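Local atomic coordinates of SCARECROW-LIKE protein 7 (Oryza sativa Japonica Group, PDB entry 5HYZ), a protein that probably acts as a plant transcription factor in development and abiotic stress resistance, binding DNA in vitro through its GRAS domain. Residues Q315-L328 with K365-R375. Sequence-based numbering, arbitrary orientation.
Sequences QTLMEWCGFEPVPL and KRPLLTVSAWR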
ATOM      1  N   GLN A 315       0.270  -9.654 -28.500  1.00 12.62           N
ATOM      2  CA  GLN A 315      -0.549  -8.858 -29.399  1.00 12.78           C
ATOM      3  C   GLN A 315      -0.915  -9.737 -30.607  1.00 13.98           C
ATOM      4  O   GLN A 315      -2.064  -9.731 -31.049  1.00 13.00           O
ATOM      5  CB  GLN A 315       0.197  -7.605 -29.848  1.00 13.60           C
ATOM      6  CG  GLN A 315      -0.533  -6.918 -31.008  1.00 15.96           C
ATOM      7  CD  GLN A 315       0.281  -5.810 -31.662  1.00 27.91           C
ATOM      8  OE1 GLN A 315       1.498  -5.692 -31.466  1.00 26.82           O
ATOM      9  NE2 GLN A 315      -0.398  -4.996 -32.462  1.00 29.32           N
ATOM     10  N   THR A 316       0.052 -10.493 -31.114  1.00 13.98           N
ATOM     11  CA  THR A 316      -0.241 -11.345 -32.296  1.00 11.32           C
ATOM     12  C   THR A 316      -1.378 -12.307 -31.960  1.00 14.75           C
ATOM     13  O   THR A 316      -2.325 -12.498 -32.734  1.00 15.22           O
ATOM     14  CB  THR A 316       0.976 -12.116 -32.737  1.00 15.98           C
ATOM     15  OG1 THR A 316       1.964 -11.181 -33.195  1.00 15.80           O
ATOM     16  CG2 THR A 316       0.644 -13.092 -33.944  1.00 16.39           C
ATOM     17  N   LEU A 317      -1.318 -12.874 -30.764  1.00 15.20           N
ATOM     18  CA  LEU A 317      -2.354 -13.871 -30.407  1.00 15.89           C
ATOM     19  C   LEU A 317      -3.730 -13.230 -30.221  1.00 12.88           C
ATOM     20  O   LEU A 317      -4.755 -13.699 -30.697  1.00 15.99           O
ATOM     21  CB  LEU A 317      -1.930 -14.560 -29.123  1.00 19.66           C
ATOM     22  CG  LEU A 317      -0.979 -15.710 -29.216  1.00 31.35           C
ATOM     23  CD1 LEU A 317      -0.376 -15.936 -27.828  1.00 35.72           C
ATOM     24  CD2 LEU A 317      -1.866 -16.886 -29.602  1.00 33.97           C
HETATM   25  N   MSE A 318      -3.763 -12.090 -29.540  1.00 14.59           N
HETATM   26  CA  MSE A 318      -5.037 -11.410 -29.309  1.00 13.57           C
HETATM   27  C   MSE A 318      -5.670 -11.010 -30.654  1.00 14.87           C
HETATM   28  O   MSE A 318      -6.849 -11.169 -30.837  1.00 15.70           O
HETATM   29  CB  MSE A 318      -4.852 -10.131 -28.451  1.00 14.07           C
HETATM   30  CG  MSE A 318      -4.287 -10.355 -27.055  1.00 14.50           C
HETATM   31 SE   MSE A 318      -5.497 -11.581 -25.997  1.00 29.47          SE
HETATM   32  CE  MSE A 318      -6.977 -10.359 -25.882  1.00 14.52           C
ATOM     33  N   GLU A 319      -4.855 -10.498 -31.589  1.00 12.90           N
ATOM     34  CA  GLU A 319      -5.404 -10.035 -32.868  1.00 13.33           C
ATOM     35  C   GLU A 319      -5.827 -11.227 -33.707  1.00 14.99           C
ATOM     36  O   GLU A 319      -6.799 -11.180 -34.450  1.00 16.93           O
ATOM     37  CB  GLU A 319      -4.373  -9.204 -33.613  1.00 14.73           C
ATOM     38  CG  GLU A 319      -4.164  -7.852 -32.804  1.00 14.53           C
ATOM     39  CD  GLU A 319      -3.266  -6.828 -33.488  1.00 23.58           C
ATOM     40  OE1 GLU A 319      -2.401  -7.215 -34.285  1.00 30.32           O
ATOM     41  OE2 GLU A 319      -3.379  -5.638 -33.117  1.00 28.37           O
ATOM     42  N   TRP A 320      -5.088 -12.282 -33.554  1.00 12.54           N
ATOM     43  CA  TRP A 320      -5.439 -13.539 -34.255  1.00 12.48           C
ATOM     44  C   TRP A 320      -6.829 -14.016 -33.798  1.00 19.31           C
ATOM     45  O   TRP A 320      -7.595 -14.551 -34.585  1.00 17.30           O
ATOM     46  CB  TRP A 320      -4.351 -14.573 -33.988  1.00 14.75           C
ATOM     47  CG  TRP A 320      -4.398 -15.797 -34.938  1.00 18.69           C
ATOM     48  CD1 TRP A 320      -5.323 -16.033 -35.913  1.00 22.72           C
ATOM     49  CD2 TRP A 320      -3.455 -16.854 -35.011  1.00 24.61           C
ATOM     50  NE1 TRP A 320      -5.039 -17.216 -36.562  1.00 24.68           N
ATOM     51  CE2 TRP A 320      -3.883 -17.732 -36.031  1.00 23.74           C
ATOM     52  CE3 TRP A 320      -2.266 -17.145 -34.315  1.00 23.78           C
ATOM     53  CZ2 TRP A 320      -3.176 -18.903 -36.371  1.00 29.51           C
ATOM     54  CZ3 TRP A 320      -1.564 -18.294 -34.640  1.00 31.69           C
ATOM     55  CH2 TRP A 320      -2.025 -19.169 -35.662  1.00 34.41           C
ATOM     56  N   CYS A 321      -7.180 -13.749 -32.529  1.00 18.08           N
ATOM     57  CA  CYS A 321      -8.453 -14.173 -31.980  1.00 17.32           C
ATOM     58  C   CYS A 321      -9.511 -13.109 -32.135  1.00 18.07           C
ATOM     59  O   CYS A 321     -10.602 -13.244 -31.619  1.00 24.16           O
ATOM     60  CB  CYS A 321      -8.266 -14.594 -30.496  1.00 18.59           C
ATOM     61  SG  CYS A 321      -7.269 -16.119 -30.378  1.00 23.65           S
ATOM     62  N   GLY A 322      -9.197 -12.040 -32.857  1.00 16.95           N
ATOM     63  CA  GLY A 322     -10.231 -11.112 -33.245  1.00 18.86           C
ATOM     64  C   GLY A 322     -10.334  -9.897 -32.335  1.00 21.73           C
ATOM     65  O   GLY A 322     -11.258  -9.123 -32.499  1.00 19.17           O
ATOM     66  N   PHE A 323      -9.419  -9.740 -31.375  1.00 13.99           N
ATOM     67  CA  PHE A 323      -9.438  -8.538 -30.505  1.00 13.32           C
ATOM     68  C   PHE A 323      -8.652  -7.387 -31.088  1.00 19.66           C
ATOM     69  O   PHE A 323      -7.738  -7.616 -31.868  1.00 17.06           O
ATOM     70  CB  PHE A 323      -8.835  -8.889 -29.137  1.00 13.07           C
ATOM     71  CG  PHE A 323      -9.711  -9.831 -28.333  1.00 15.27           C
ATOM     72  CD1 PHE A 323     -10.863  -9.359 -27.688  1.00 16.13           C
ATOM     73  CD2 PHE A 323      -9.374 -11.182 -28.263  1.00 13.74           C
ATOM     74  CE1 PHE A 323     -11.682 -10.217 -26.912  1.00 13.88           C
ATOM     75  CE2 PHE A 323     -10.188 -12.083 -27.508  1.00 18.62           C
ATOM     76  CZ  PHE A 323     -11.361 -11.583 -26.848  1.00 15.91           C
ATOM     77  N   GLU A 324      -8.928  -6.168 -30.641  1.00 15.22           N
ATOM     78  CA  GLU A 324      -8.162  -4.998 -31.054  1.00 18.38           C
ATOM     79  C   GLU A 324      -7.711  -4.257 -29.792  1.00 16.49           C
ATOM     80  O   GLU A 324      -8.408  -4.290 -28.777  1.00 16.65           O
ATOM     81  CB  GLU A 324      -9.014  -4.077 -31.947  1.00 22.55           C
ATOM     82  CG  GLU A 324     -10.035  -3.303 -31.173  1.00 25.88           C
ATOM     83  CD  GLU A 324     -10.994  -2.489 -32.028  1.00 41.47           C
ATOM     84  OE1 GLU A 324     -10.979  -2.648 -33.260  1.00 41.28           O
ATOM     85  OE2 GLU A 324     -11.767  -1.694 -31.443  1.00 44.15           O
ATOM     86  N   PRO A 325      -6.580  -3.581 -29.865  1.00 14.97           N
ATOM     87  CA  PRO A 325      -6.065  -2.819 -28.715  1.00 13.51           C
ATOM     88  C   PRO A 325      -7.009  -1.701 -28.311  1.00 18.21           C
ATOM     89  O   PRO A 325      -7.695  -1.076 -29.135  1.00 17.88           O
ATOM     90  CB  PRO A 325      -4.717  -2.254 -29.211  1.00 17.64           C
ATOM     91  CG  PRO A 325      -4.431  -2.915 -30.521  1.00 21.07           C
ATOM     92  CD  PRO A 325      -5.744  -3.429 -31.077  1.00 17.93           C
ATOM     93  N   VAL A 326      -7.081  -1.476 -27.000  1.00 13.46           N
ATOM     94  CA  VAL A 326      -7.844  -0.358 -26.428  1.00 14.31           C
ATOM     95  C   VAL A 326      -6.826   0.539 -25.700  1.00 15.78           C
ATOM     96  O   VAL A 326      -6.100   0.065 -24.825  1.00 15.29           O
ATOM     97  CB  VAL A 326      -8.922  -0.873 -25.459  1.00 17.42           C
ATOM     98  CG1 VAL A 326      -9.602   0.293 -24.748  1.00 19.40           C
ATOM     99  CG2 VAL A 326      -9.953  -1.738 -26.251  1.00 17.73           C
ATOM    100  N   PRO A 327      -6.800   1.852 -26.005  1.00 17.46           N
ATOM    101  CA  PRO A 327      -5.822   2.700 -25.263  1.00 18.38           C
ATOM    102  C   PRO A 327      -6.066   2.722 -23.780  1.00 17.51           C
ATOM    103  O   PRO A 327      -7.208   2.741 -23.353  1.00 18.26           O
ATOM    104  CB  PRO A 327      -6.059   4.114 -25.823  1.00 22.49           C
ATOM    105  CG  PRO A 327      -6.730   3.906 -27.118  1.00 24.10           C
ATOM    106  CD  PRO A 327      -7.572   2.624 -26.997  1.00 19.27           C
ATOM    107  N   LEU A 328      -5.009   2.689 -22.971  1.00 19.88           N
ATOM    108  CA  LEU A 328      -5.259   2.803 -21.549  1.00 22.48           C
ATOM    109  C   LEU A 328      -5.562   4.292 -21.210  1.00 24.46           C
ATOM    110  O   LEU A 328      -5.270   5.203 -21.990  1.00 32.78           O
ATOM    111  CB  LEU A 328      -4.086   2.274 -20.743  1.00 20.65           C
ATOM    112  CG  LEU A 328      -3.844   0.771 -20.915  1.00 21.87           C
ATOM    113  CD1 LEU A 328      -2.527   0.275 -20.227  1.00 19.59           C
ATOM    114  CD2 LEU A 328      -5.036  -0.073 -20.430  1.00 19.75           C
ATOM    115  N   LYS A 365      14.653   0.305 -15.954  1.00 18.42           N
ATOM    116  CA  LYS A 365      14.169   0.490 -17.316  1.00 17.31           C
ATOM    117  C   LYS A 365      13.910  -0.776 -18.124  1.00 17.16           C
ATOM    118  O   LYS A 365      13.578  -0.675 -19.298  1.00 20.84           O
ATOM    119  CB  LYS A 365      15.138   1.408 -18.068  1.00 26.35           C
ATOM    120  CG  LYS A 365      15.286   2.724 -17.284  1.00 26.67           C
ATOM    121  CD  LYS A 365      15.619   3.925 -18.196  1.00 38.23           C
ATOM    122  CE  LYS A 365      15.986   5.159 -17.339  1.00 49.30           C
ATOM    123  NZ  LYS A 365      14.935   5.452 -16.289  1.00 53.23           N
ATOM    124  N   ARG A 366      13.945  -1.923 -17.478  1.00 17.15           N
ATOM    125  CA  ARG A 366      13.617  -3.194 -18.109  1.00 20.19           C
ATOM    126  C   ARG A 366      12.171  -3.581 -17.731  1.00 17.57           C
ATOM    127  O   ARG A 366      11.914  -3.827 -16.574  1.00 17.73           O
ATOM    128  CB  ARG A 366      14.627  -4.259 -17.640  1.00 21.94           C
ATOM    129  CG  ARG A 366      14.248  -5.787 -17.549  1.00 41.75           C
ATOM    130  CD  ARG A 366      13.440  -6.306 -18.699  1.00 42.78           C
ATOM    131  NE  ARG A 366      13.472  -7.755 -18.925  1.00 46.16           N
ATOM    132  CZ  ARG A 366      12.582  -8.336 -19.727  1.00 48.63           C
ATOM    133  NH1 ARG A 366      11.631  -7.566 -20.281  1.00 46.49           N
ATOM    134  NH2 ARG A 366      12.610  -9.641 -19.990  1.00 30.34           N
ATOM    135  N   PRO A 367      11.286  -3.643 -18.709  1.00 16.42           N
ATOM    136  CA  PRO A 367       9.863  -3.962 -18.483  1.00 14.71           C
ATOM    137  C   PRO A 367       9.747  -5.332 -17.837  1.00 17.46           C
ATOM    138  O   PRO A 367      10.398  -6.254 -18.340  1.00 17.63           O
ATOM    139  CB  PRO A 367       9.269  -3.972 -19.908  1.00 17.81           C
ATOM    140  CG  PRO A 367      10.218  -3.197 -20.735  1.00 28.44           C
ATOM    141  CD  PRO A 367      11.565  -3.279 -20.111  1.00 24.42           C
ATOM    142  N   LEU A 368       8.941  -5.484 -16.781  1.00 16.52           N
ATOM    143  CA  LEU A 368       8.802  -6.773 -16.129  1.00 14.64           C
ATOM    144  C   LEU A 368       7.382  -7.284 -16.148  1.00 13.74           C
ATOM    145  O   LEU A 368       7.163  -8.505 -16.295  1.00 15.84           O
ATOM    146  CB  LEU A 368       9.244  -6.712 -14.673  1.00 17.29           C
ATOM    147  CG  LEU A 368      10.727  -6.447 -14.440  1.00 26.59           C
ATOM    148  CD1 LEU A 368      11.024  -6.493 -12.963  1.00 20.68           C
ATOM    149  CD2 LEU A 368      11.632  -7.455 -15.230  1.00 22.58           C
ATOM    150  N   LEU A 369       6.431  -6.372 -15.969  1.00 15.03           N
ATOM    151  CA  LEU A 369       4.979  -6.828 -15.847  1.00 12.72           C
ATOM    152  C   LEU A 369       4.171  -5.881 -16.703  1.00 16.53           C
ATOM    153  O   LEU A 369       4.193  -4.663 -16.474  1.00 15.71           O
ATOM    154  CB  LEU A 369       4.488  -6.765 -14.398  1.00 15.20           C
ATOM    155  CG  LEU A 369       3.273  -7.672 -14.118  1.00 23.21           C
ATOM    156  CD1 LEU A 369       3.019  -7.667 -12.634  1.00 27.26           C
ATOM    157  CD2 LEU A 369       2.043  -7.187 -14.791  1.00 22.77           C
ATOM    158  N   THR A 370       3.490  -6.394 -17.711  1.00 13.17           N
ATOM    159  CA  THR A 370       2.823  -5.555 -18.703  1.00 13.15           C
ATOM    160  C   THR A 370       1.310  -5.705 -18.664  1.00 15.17           C
ATOM    161  O   THR A 370       0.800  -6.830 -18.590  1.00 14.70           O
ATOM    162  CB  THR A 370       3.377  -5.947 -20.069  1.00 17.77           C
ATOM    163  OG1 THR A 370       4.812  -5.821 -19.966  1.00 16.72           O
ATOM    164  CG2 THR A 370       2.866  -5.092 -21.175  1.00 17.54           C
ATOM    165  N   VAL A 371       0.588  -4.597 -18.774  1.00 12.17           N
ATOM    166  CA  VAL A 371      -0.866  -4.635 -18.723  1.00 10.05           C
ATOM    167  C   VAL A 371      -1.382  -4.027 -20.011  1.00 12.79           C
ATOM    168  O   VAL A 371      -0.800  -3.064 -20.542  1.00 13.44           O
ATOM    169  CB  VAL A 371      -1.408  -3.843 -17.511  1.00 12.74           C
ATOM    170  CG1 VAL A 371      -2.968  -3.752 -17.567  1.00 16.90           C
ATOM    171  CG2 VAL A 371      -1.056  -4.646 -16.209  1.00 17.01           C
ATOM    172  N   SER A 372      -2.463  -4.582 -20.554  1.00 11.43           N
ATOM    173  CA  SER A 372      -3.086  -4.040 -21.766  1.00 10.66           C
ATOM    174  C   SER A 372      -4.580  -4.339 -21.752  1.00 13.20           C
ATOM    175  O   SER A 372      -5.042  -5.208 -20.995  1.00 12.72           O
ATOM    176  CB  SER A 372      -2.454  -4.641 -23.042  1.00 13.90           C
ATOM    177  OG  SER A 372      -2.410  -6.055 -22.936  1.00 13.53           O
ATOM    178  N   ALA A 373      -5.315  -3.605 -22.555  1.00 11.62           N
ATOM    179  CA  ALA A 373      -6.774  -3.779 -22.663  1.00 11.17           C
ATOM    180  C   ALA A 373      -7.135  -4.047 -24.140  1.00 13.12           C
ATOM    181  O   ALA A 373      -6.459  -3.511 -25.034  1.00 11.95           O
ATOM    182  CB  ALA A 373      -7.505  -2.508 -22.171  1.00 11.91           C
ATOM    183  N   TRP A 374      -8.189  -4.832 -24.376  1.00 10.35           N
ATOM    184  CA  TRP A 374      -8.540  -5.348 -25.724  1.00 12.53           C
ATOM    185  C   TRP A 374     -10.035  -5.367 -25.850  1.00 17.18           C
ATOM    186  O   TRP A 374     -10.722  -5.495 -24.837  1.00 11.71           O
ATOM    187  CB  TRP A 374      -7.995  -6.793 -25.916  1.00 12.09           C
ATOM    188  CG  TRP A 374      -6.525  -6.820 -25.667  1.00 15.58           C
ATOM    189  CD1 TRP A 374      -5.878  -6.960 -24.449  1.00 13.43           C
ATOM    190  CD2 TRP A 374      -5.514  -6.658 -26.651  1.00 15.18           C
ATOM    191  NE1 TRP A 374      -4.512  -6.894 -24.645  1.00 15.40           N
ATOM    192  CE2 TRP A 374      -4.265  -6.696 -25.981  1.00 13.04           C
ATOM    193  CE3 TRP A 374      -5.541  -6.446 -28.049  1.00 13.90           C
ATOM    194  CZ2 TRP A 374      -3.038  -6.550 -26.650  1.00 16.26           C
ATOM    195  CZ3 TRP A 374      -4.260  -6.288 -28.732  1.00 13.97           C
ATOM    196  CH2 TRP A 374      -3.052  -6.352 -28.014  1.00 14.22           C
ATOM    197  N   ARG A 375     -10.578  -5.327 -27.064  1.00 13.89           N
ATOM    198  CA  ARG A 375     -12.027  -5.640 -27.214  1.00 16.62           C
ATOM    199  C   ARG A 375     -12.384  -6.265 -28.587  1.00 23.97           C
ATOM    200  O   ARG A 375     -11.479  -6.133 -29.458  1.00 18.74           O
ATOM    201  CB  ARG A 375     -12.884  -4.391 -27.013  1.00 17.05           C
ATOM    202  CG  ARG A 375     -12.657  -3.270 -28.061  1.00 28.05           C
ATOM    203  CD  ARG A 375     -13.752  -2.182 -27.976  1.00 35.99           C
ATOM    204  NE  ARG A 375     -14.062  -1.850 -26.578  1.00 43.63           N
ATOM    205  CZ  ARG A 375     -13.736  -0.696 -25.976  1.00 53.06           C
ATOM    206  NH1 ARG A 375     -13.103   0.255 -26.670  1.00 43.58           N
ATOM    207  NH2 ARG A 375     -14.041  -0.489 -24.680  1.00 35.75           N
TER
HETATM  208  O   HOH W   1     -12.365  -6.043 -31.976  1.00 30.68           O
HETATM  209  O   HOH W   2      -4.117  -1.435 -24.001  1.00 15.34           O
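The indole of W374 packs against helix 315-320 with selenomethionine M318 laid over one of its faces, an instructive case of an aromatic side chain packed between a C-terminal strand and a helix. From W374 CB, 3.9 Å from F323 CB, the side chain leaves with CG anti to the carbonyl carbon (chi1 -56°), which turns the ring toward the helix. CG and CD1 meet the CE methyl of M318, with M318 CE 3.6 Å from W374 CG. Farther out, M318 CG sits above the middle of the indole, and M318 CB makes a CH-pi contact 3.8 Å from the centroid of the six-membered ring. With bends at chi2 and chi3, the M318 chain runs along the indole from the six- to the five-membered ring and brings CE down onto W374 CG; SE stands well above the five-membered ring, almost on its normal, a Met-aromatic contact. W374 CE3 touches P325 N, CZ3 reaches P325 CG at 3.8 Å, and the far corner, CH2, abuts Q315 CA and CB. On the pyrrole side NE1 donates to S372 OG (2.8 Å), which, with the packing on the ring, helps to set its rotation.

Within what is predicted to be the SAW region of the GRAS domain, a Schellman motif with G322 as C-prime residue ends the helix and sends the chain back along strand 366-374, which also pairs antiparallel with strands 236-242 and 358-363. E324 and R375 exchange paired backbone bonds, E324 N to R375 O at 2.8 Å and R375 N to E324 O at 3.0 Å. V326 CG2 lies over one face of the R375 guanidinium, whose NH2 bonds to A235 O, while L328 CD2 packs 3.9 Å from A373 CB.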